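Local coordinates for protein Pa14_01140 (PDB 6OX6) that acts as an immunity protein against the type VI secretion effector Tas1, a (p)ppApp-synthesizing toxin, and helps to prevent its early activation, at residues V23-D28 with G32-R37; R63-E68 with T72-G77. All coordinates share one frame; numbering follows the deposited sequence. Where two conformers were deposited one is given.

In the fold
Interaction 1 is the hairpin of strands 23-28 and 33-38, and interaction 2 closes the short C-terminal helix 67-72 that follows edge strand 63-65. Both belong to one antiparallel sheet with strand order 33-38, 23-28, 14-18, 63-65; their centres lie about 12 Å apart. They meet on the face bearing Thr24, Arg26 and Arg37, where Thr24 CG2 packs against Phe74 CE1 at 3.8 Å and Tyr70 of the helix touches all three side chains. The other face, with Tyr25, Trp27, Ile34 and Val36, meets helix 53-61 and also touches the Tas1 chain, whereas interaction 2 has no contact with the toxin.

Interaction 1 (V23-D28 with G32-R37); sequences VTYRWD and GTIHVR
Thr24 and Arg37, at one end of the paired strands, share a doubly gripped carbonyl: Arg37 O accepts from Thr24 N at 2.8 Å and from Thr24 OG1 at 2.7 Å. The hydroxyl uses an in-plane lone pair, while the amide comes in tilted from the carbonyl plane. With chi1 at 72°, Thr24 OG1 sits between its own N and carbonyl carbon, which brings it over to Arg37 O. Further backbone bonds join Arg26 to His35 in both directions, and Asp28 N to Thr33 O at 3.0 Å.

The strand axes run 155° apart, an antiparallel beta hairpin. At its turn Asp28 O faces two amides, Thr33 N and, by a weak bond, Gly32 N, which defines a G1 bulge; the positive phi of Gly32 suits glycine.

Among the polar side chains, Arg26 and His35 point the same way, their planes 15° apart. Arg26 NH2 stands 3.2 Å above one face of the imidazole, offset toward the rim, at an angle too poor for a hydrogen bond to ND1; the salt bridge of this arginine runs from Arg26 NE to Glu43. A water in the imidazole plane joins His35 ND1 to Arg26 O and Thr33 OG1.

Apolar contacts occupy the reverse face. Val36 CG2 touches both Val23 CG2 and Tyr25 CE2, each 3.4 Å away and about a right angle apart as seen from that methyl, the valine pair being tighter than usual. Ile34 CG1 reaches the edge of the indole at Trp27 CE3, 3.7 Å away, and its CG2 lies against Tyr25 CD2. Beyond the strands, Tyr25 meets Phe55 edge-to-face, Trp27 NE1 bonds to Phe9 O, and Trp27, Ile34 and Val36 pack against Lys415, Pro414 and Lys298, respectively, of the Tas1 chain.

Interaction 2 (R63-E68 with T72-G77); sequences REITRE and TGFPKG
Ile65 and Phe74 approach from opposite directions, and the ring receives the isoleucine at its edge rather than over a face. Ile65 CD1 lies near the ring plane, 3.8 Å from Phe74 CE1 and 3.9 Å from Phe74 CZ; the terminal methyl meets the rim at these two carbons. Phe74 CG stands anti to its carbonyl carbon (chi1 -63°), which carries the ring back toward Ile65 although the first side-chain bond runs across that direction. The ring also stacks with Tyr39, and both Ile65 and Phe74 touch Asp17 of strand 14-18.

Glu68 and Thr72 meet at a slant on the exposed side of the helix. The glutamate chain bends at chi2 (-87°), and this turns its carboxylate toward the threonine: Glu68 OE2 is 3.1 Å from Thr72 OG1. That hydroxyl also lies 2.9 Å from Glu68 O, and its single proton could serve either acceptor. The backbone bond is unambiguous, Thr72 N reaching Glu68 O at 2.8 Å with an N-H...O angle of 158°.

At the N-cap, the Thr66 side chain caps a backbone N of the first turn while Thr66 N donates to Glu69 OE2, consistent with a capping box. With the i to i+4 bond from Thr72 to Glu68, this describes a short, N-capped C-terminal alpha-helix, ended by Gly73 with positive phi, whose flanking strand and tail meet through Ile65 and Phe74.

Interaction 1 (V23-D28 with G32-R37)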
loop_
_atom_site.group_PDB
_atom_site.type_symbol
_atom_site.label_atom_id
_atom_site.label_comp_id
_atom_site.label_asym_id
_atom_site.label_seq_id
_atom_site.Cartn_x
_atom_site.Cartn_y
_atom_site.Cartn_z
ATOM N N VAL B 23 8.142 7.103 -7.037
ATOM C CA VAL B 23 7.209 7.852 -7.866
ATOM C C VAL B 23 7.021 9.248 -7.276
ATOM O O VAL B 23 7.123 9.448 -6.056
ATOM C CB VAL B 23 5.862 7.094 -8.025
ATOM C CG1 VAL B 23 5.132 6.838 -6.656
ATOM C CG2 VAL B 23 4.976 7.788 -9.021
ATOM N N THR B 24 6.801 10.227 -8.169
ATOM C CA THR B 24 6.437 11.593 -7.815
ATOM C C THR B 24 5.185 12.033 -8.580
ATOM O O THR B 24 4.855 11.515 -9.653
ATOM C CB THR B 24 7.590 12.586 -8.090
ATOM O OG1 THR B 24 7.748 12.790 -9.512
ATOM C CG2 THR B 24 8.894 12.040 -7.510
ATOM N N TYR B 25 4.492 13.020 -8.019
ATOM C CA TYR B 25 3.273 13.559 -8.602
ATOM C C TYR B 25 3.331 15.073 -8.581
ATOM O O TYR B 25 3.979 15.683 -7.708
ATOM C CB TYR B 25 1.997 13.096 -7.852
ATOM C CG TYR B 25 1.745 11.605 -7.972
ATOM C CD1 TYR B 25 2.202 10.731 -7.005
ATOM C CD2 TYR B 25 1.096 11.075 -9.076
ATOM C CE1 TYR B 25 1.992 9.384 -7.114
ATOM C CE2 TYR B 25 0.873 9.735 -9.192
ATOM C CZ TYR B 25 1.320 8.894 -8.215
ATOM O OH TYR B 25 1.105 7.548 -8.321
ATOM N N ARG B 26 2.658 15.664 -9.569
ATOM C CA ARG B 26 2.466 17.100 -9.652
ATOM C C ARG B 26 0.970 17.379 -9.702
ATOM O O ARG B 26 0.253 16.824 -10.549
ATOM C CB ARG B 26 3.180 17.671 -10.876
ATOM C CG ARG B 26 2.842 19.130 -11.177
ATOM C CD ARG B 26 3.602 19.607 -12.446
ATOM N NE ARG B 26 3.165 18.964 -13.678
ATOM C CZ ARG B 26 2.238 19.475 -14.495
ATOM N NH1 ARG B 26 1.636 20.627 -14.200
ATOM N NH2 ARG B 26 1.904 18.833 -15.609
ATOM N N TRP B 27 0.502 18.211 -8.778
ATOM C CA TRP B 27 -0.869 18.698 -8.757
ATOM C C TRP B 27 -0.907 20.152 -9.219
ATOM O O TRP B 27 -0.144 20.993 -8.737
ATOM C CB TRP B 27 -1.446 18.538 -7.351
ATOM C CG TRP B 27 -2.680 19.334 -7.021
ATOM C CD1 TRP B 27 -2.743 20.467 -6.260
ATOM C CD2 TRP B 27 -4.035 19.043 -7.420
ATOM N NE1 TRP B 27 -4.046 20.903 -6.166
ATOM C CE2 TRP B 27 -4.857 20.048 -6.871
ATOM C CE3 TRP B 27 -4.629 18.032 -8.196
ATOM C CZ2 TRP B 27 -6.240 20.068 -7.060
ATOM C CZ3 TRP B 27 -6.005 18.052 -8.388
ATOM C CH2 TRP B 27 -6.796 19.065 -7.815
ATOM N N ASP B 28 -1.783 20.441 -10.155
ATOM C CA ASP B 28 -2.005 21.789 -10.662
ATOM C C ASP B 28 -3.371 22.217 -10.137
ATOM O O ASP B 28 -4.399 21.685 -10.567
ATOM C CB ASP B 28 -1.945 21.781 -12.193
ATOM C CG ASP B 28 -2.143 23.161 -12.821
ATOM O OD1 ASP B 28 -2.767 24.059 -12.208
ATOM O OD2 ASP B 28 -1.703 23.323 -13.971
ATOM N N GLY B 32 -6.801 21.536 -11.886
ATOM C CA GLY B 32 -7.345 20.391 -11.174
ATOM C C GLY B 32 -6.780 19.057 -11.623
ATOM O O GLY B 32 -7.486 18.035 -11.565
ATOM N N THR B 33 -5.512 19.024 -12.043
ATOM C CA THR B 33 -4.960 17.842 -12.694
ATOM C C THR B 33 -3.799 17.263 -11.903
ATOM O O THR B 33 -3.030 17.982 -11.246
ATOM C CB THR B 33 -4.498 18.154 -14.128
ATOM O OG1 THR B 33 -3.697 19.335 -14.119
ATOM C CG2 THR B 33 -5.702 18.403 -15.037
ATOM N N ILE B 34 -3.675 15.944 -11.991
ATOM C CA ILE B 34 -2.582 15.210 -11.394
ATOM C C ILE B 34 -1.761 14.640 -12.525
ATOM O O ILE B 34 -2.320 14.005 -13.438
ATOM C CB ILE B 34 -3.082 14.077 -10.488
ATOM C CG1 ILE B 34 -4.024 14.618 -9.408
ATOM C CG2 ILE B 34 -1.881 13.336 -9.922
ATOM C CD1 ILE B 34 -4.908 13.560 -8.794
ATOM N N HIS B 35 -0.449 14.858 -12.476
ATOM C CA HIS B 35 0.476 14.169 -13.362
ATOM C C HIS B 35 1.466 13.370 -12.540
ATOM O O HIS B 35 1.745 13.711 -11.395
ATOM C CB HIS B 35 1.222 15.140 -14.270
ATOM C CG HIS B 35 0.387 15.637 -15.400
ATOM N ND1 HIS B 35 -0.483 16.696 -15.265
ATOM C CD2 HIS B 35 0.260 15.204 -16.677
ATOM C CE1 HIS B 35 -1.102 16.903 -16.415
ATOM N NE2 HIS B 35 -0.671 16.009 -17.288
ATOM N N VAL B 36 2.012 12.312 -13.138
ATOM C CA VAL B 36 2.911 11.399 -12.446
ATOM C C VAL B 36 4.266 11.448 -13.129
ATOM O O VAL B 36 4.336 11.613 -14.356
ATOM C CB VAL B 36 2.355 9.960 -12.429
ATOM C CG1 VAL B 36 2.256 9.385 -13.870
ATOM C CG2 VAL B 36 3.218 9.078 -11.573
ATOM N N ARG B 37 5.345 11.342 -12.326
ATOM C CA ARG B 37 6.712 11.254 -12.848
ATOM C C ARG B 37 7.468 10.212 -12.040
ATOM O O ARG B 37 7.725 10.421 -10.849
ATOM C CB ARG B 37 7.430 12.598 -12.783
ATOM C CG ARG B 37 8.803 12.563 -13.416
ATOM C CD ARG B 37 9.390 13.943 -13.602
ATOM N NE ARG B 37 10.700 13.855 -14.238
ATOM C CZ ARG B 37 11.557 14.865 -14.372
ATOM N NH1 ARG B 37 11.273 16.077 -13.912
ATOM N NH2 ARG B 37 12.712 14.645 -14.963
HETATM O O HOH W 1 -0.941 18.119 -12.991
HETATM O O HOH W 2 -2.295 20.724 -16.093
#

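Interaction 2 (R63-E68 with T72-G77)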
loop_
_atom_site.group_PDB
_atom_site.type_symbol
_atom_site.label_atom_id
_atom_site.label_comp_id
_atom_site.label_asym_id
_atom_site.label_seq_id
_atom_site.Cartn_x
_atom_site.Cartn_y
_atom_site.Cartn_z
ATOM N N ARG B 63 5.676 12.295 0.866
ATOM C CA ARG B 63 6.043 13.560 1.484
ATOM C C ARG B 63 5.998 14.654 0.430
ATOM O O ARG B 63 6.170 14.402 -0.771
ATOM C CB ARG B 63 7.435 13.497 2.132
ATOM C CG ARG B 63 8.566 13.243 1.140
ATOM C CD ARG B 63 9.845 12.778 1.833
ATOM N NE ARG B 63 9.696 11.471 2.466
ATOM C CZ ARG B 63 9.576 11.291 3.775
ATOM N NH1 ARG B 63 9.582 12.339 4.587
ATOM N NH2 ARG B 63 9.442 10.065 4.271
ATOM N N GLU B 64 5.738 15.867 0.889
ATOM C CA GLU B 64 5.673 16.999 -0.013
ATOM C C GLU B 64 7.094 17.428 -0.391
ATOM O O GLU B 64 8.005 17.400 0.438
ATOM C CB GLU B 64 4.885 18.142 0.650
ATOM C CG GLU B 64 4.696 19.343 -0.238
ATOM C CD GLU B 64 3.601 20.302 0.219
ATOM O OE1 GLU B 64 2.903 20.021 1.225
ATOM O OE2 GLU B 64 3.424 21.331 -0.478
ATOM N N ILE B 65 7.292 17.784 -1.661
ATOM C CA ILE B 65 8.545 18.345 -2.150
ATOM C C ILE B 65 8.231 19.649 -2.883
ATOM O O ILE B 65 7.070 20.054 -3.014
ATOM C CB ILE B 65 9.310 17.361 -3.062
ATOM C CG1 ILE B 65 8.422 16.958 -4.250
ATOM C CG2 ILE B 65 9.778 16.129 -2.247
ATOM C CD1 ILE B 65 9.110 16.074 -5.355
ATOM N N THR B 66 9.285 20.309 -3.357
ATOM C CA THR B 66 9.135 21.576 -4.052
ATOM C C THR B 66 9.048 21.361 -5.563
ATOM O O THR B 66 9.398 20.298 -6.094
ATOM C CB THR B 66 10.304 22.513 -3.737
ATOM O OG1 THR B 66 11.477 22.029 -4.396
ATOM C CG2 THR B 66 10.565 22.574 -2.256
ATOM N N ARG B 67 8.642 22.425 -6.247
ATOM C CA ARG B 67 8.535 22.420 -7.695
ATOM C C ARG B 67 9.905 22.157 -8.309
ATOM O O ARG B 67 10.017 21.409 -9.281
ATOM C CB ARG B 67 7.977 23.752 -8.199
ATOM C CG ARG B 67 7.886 23.855 -9.713
ATOM C CD ARG B 67 7.173 25.127 -10.139
ATOM N NE ARG B 67 7.892 25.829 -11.198
ATOM C CZ ARG B 67 9.071 26.421 -11.034
ATOM N NH1 ARG B 67 9.669 26.398 -9.850
ATOM N NH2 ARG B 67 9.654 27.037 -12.054
ATOM N N GLU B 68 10.951 22.765 -7.750
ATOM C CA GLU B 68 12.289 22.536 -8.291
ATOM C C GLU B 68 12.717 21.081 -8.100
ATOM O O GLU B 68 13.238 20.457 -9.029
ATOM C CB GLU B 68 13.314 23.496 -7.671
ATOM C CG GLU B 68 14.775 23.095 -7.936
ATOM C CD GLU B 68 15.313 22.113 -6.878
ATOM O OE1 GLU B 68 14.885 22.215 -5.704
ATOM O OE2 GLU B 68 16.133 21.220 -7.221
ATOM N N THR B 72 13.555 18.742 -11.191
ATOM C CA THR B 72 14.877 18.148 -11.331
ATOM C C THR B 72 14.780 16.637 -11.473
ATOM O O THR B 72 15.458 16.034 -12.316
ATOM C CB THR B 72 15.749 18.515 -10.135
ATOM O OG1 THR B 72 15.865 19.941 -10.057
ATOM C CG2 THR B 72 17.112 17.924 -10.311
ATOM N N GLY B 73 13.933 16.008 -10.665
ATOM C CA GLY B 73 13.730 14.581 -10.750
ATOM C C GLY B 73 14.698 13.789 -9.890
ATOM O O GLY B 73 15.685 14.298 -9.355
ATOM N N PHE B 74 14.393 12.502 -9.759
ATOM C CA PHE B 74 15.087 11.610 -8.874
ATOM C C PHE B 74 15.745 10.521 -9.699
ATOM O O PHE B 74 15.118 10.007 -10.636
ATOM C CB PHE B 74 14.115 10.994 -7.843
ATOM C CG PHE B 74 13.490 12.012 -6.930
ATOM C CD1 PHE B 74 12.577 12.935 -7.415
ATOM C CD2 PHE B 74 13.843 12.069 -5.600
ATOM C CE1 PHE B 74 12.025 13.888 -6.579
ATOM C CE2 PHE B 74 13.287 13.009 -4.754
ATOM C CZ PHE B 74 12.379 13.922 -5.240
ATOM N N PRO B 75 16.994 10.161 -9.408
ATOM C CA PRO B 75 17.650 9.092 -10.170
ATOM C C PRO B 75 16.863 7.801 -10.048
ATOM O O PRO B 75 16.288 7.507 -8.997
ATOM C CB PRO B 75 19.020 8.969 -9.496
ATOM C CG PRO B 75 18.781 9.450 -8.086
ATOM C CD PRO B 75 17.767 10.549 -8.209
ATOM N N LYS B 76 16.860 7.018 -11.123
ATOM C CA LYS B 76 16.164 5.739 -11.135
ATOM C C LYS B 76 16.718 4.854 -10.025
ATOM O O LYS B 76 17.931 4.733 -9.860
ATOM C CB LYS B 76 16.325 5.051 -12.491
ATOM C CG LYS B 76 15.555 3.748 -12.621
ATOM C CD LYS B 76 15.990 2.969 -13.850
ATOM C CE LYS B 76 17.498 3.033 -14.039
ATOM N NZ LYS B 76 18.019 1.833 -14.753
ATOM N N GLY B 77 15.820 4.236 -9.267
ATOM C CA GLY B 77 16.209 3.377 -8.165
ATOM C C GLY B 77 16.544 1.961 -8.611
ATOM O O GLY B 77 17.229 1.208 -7.909
#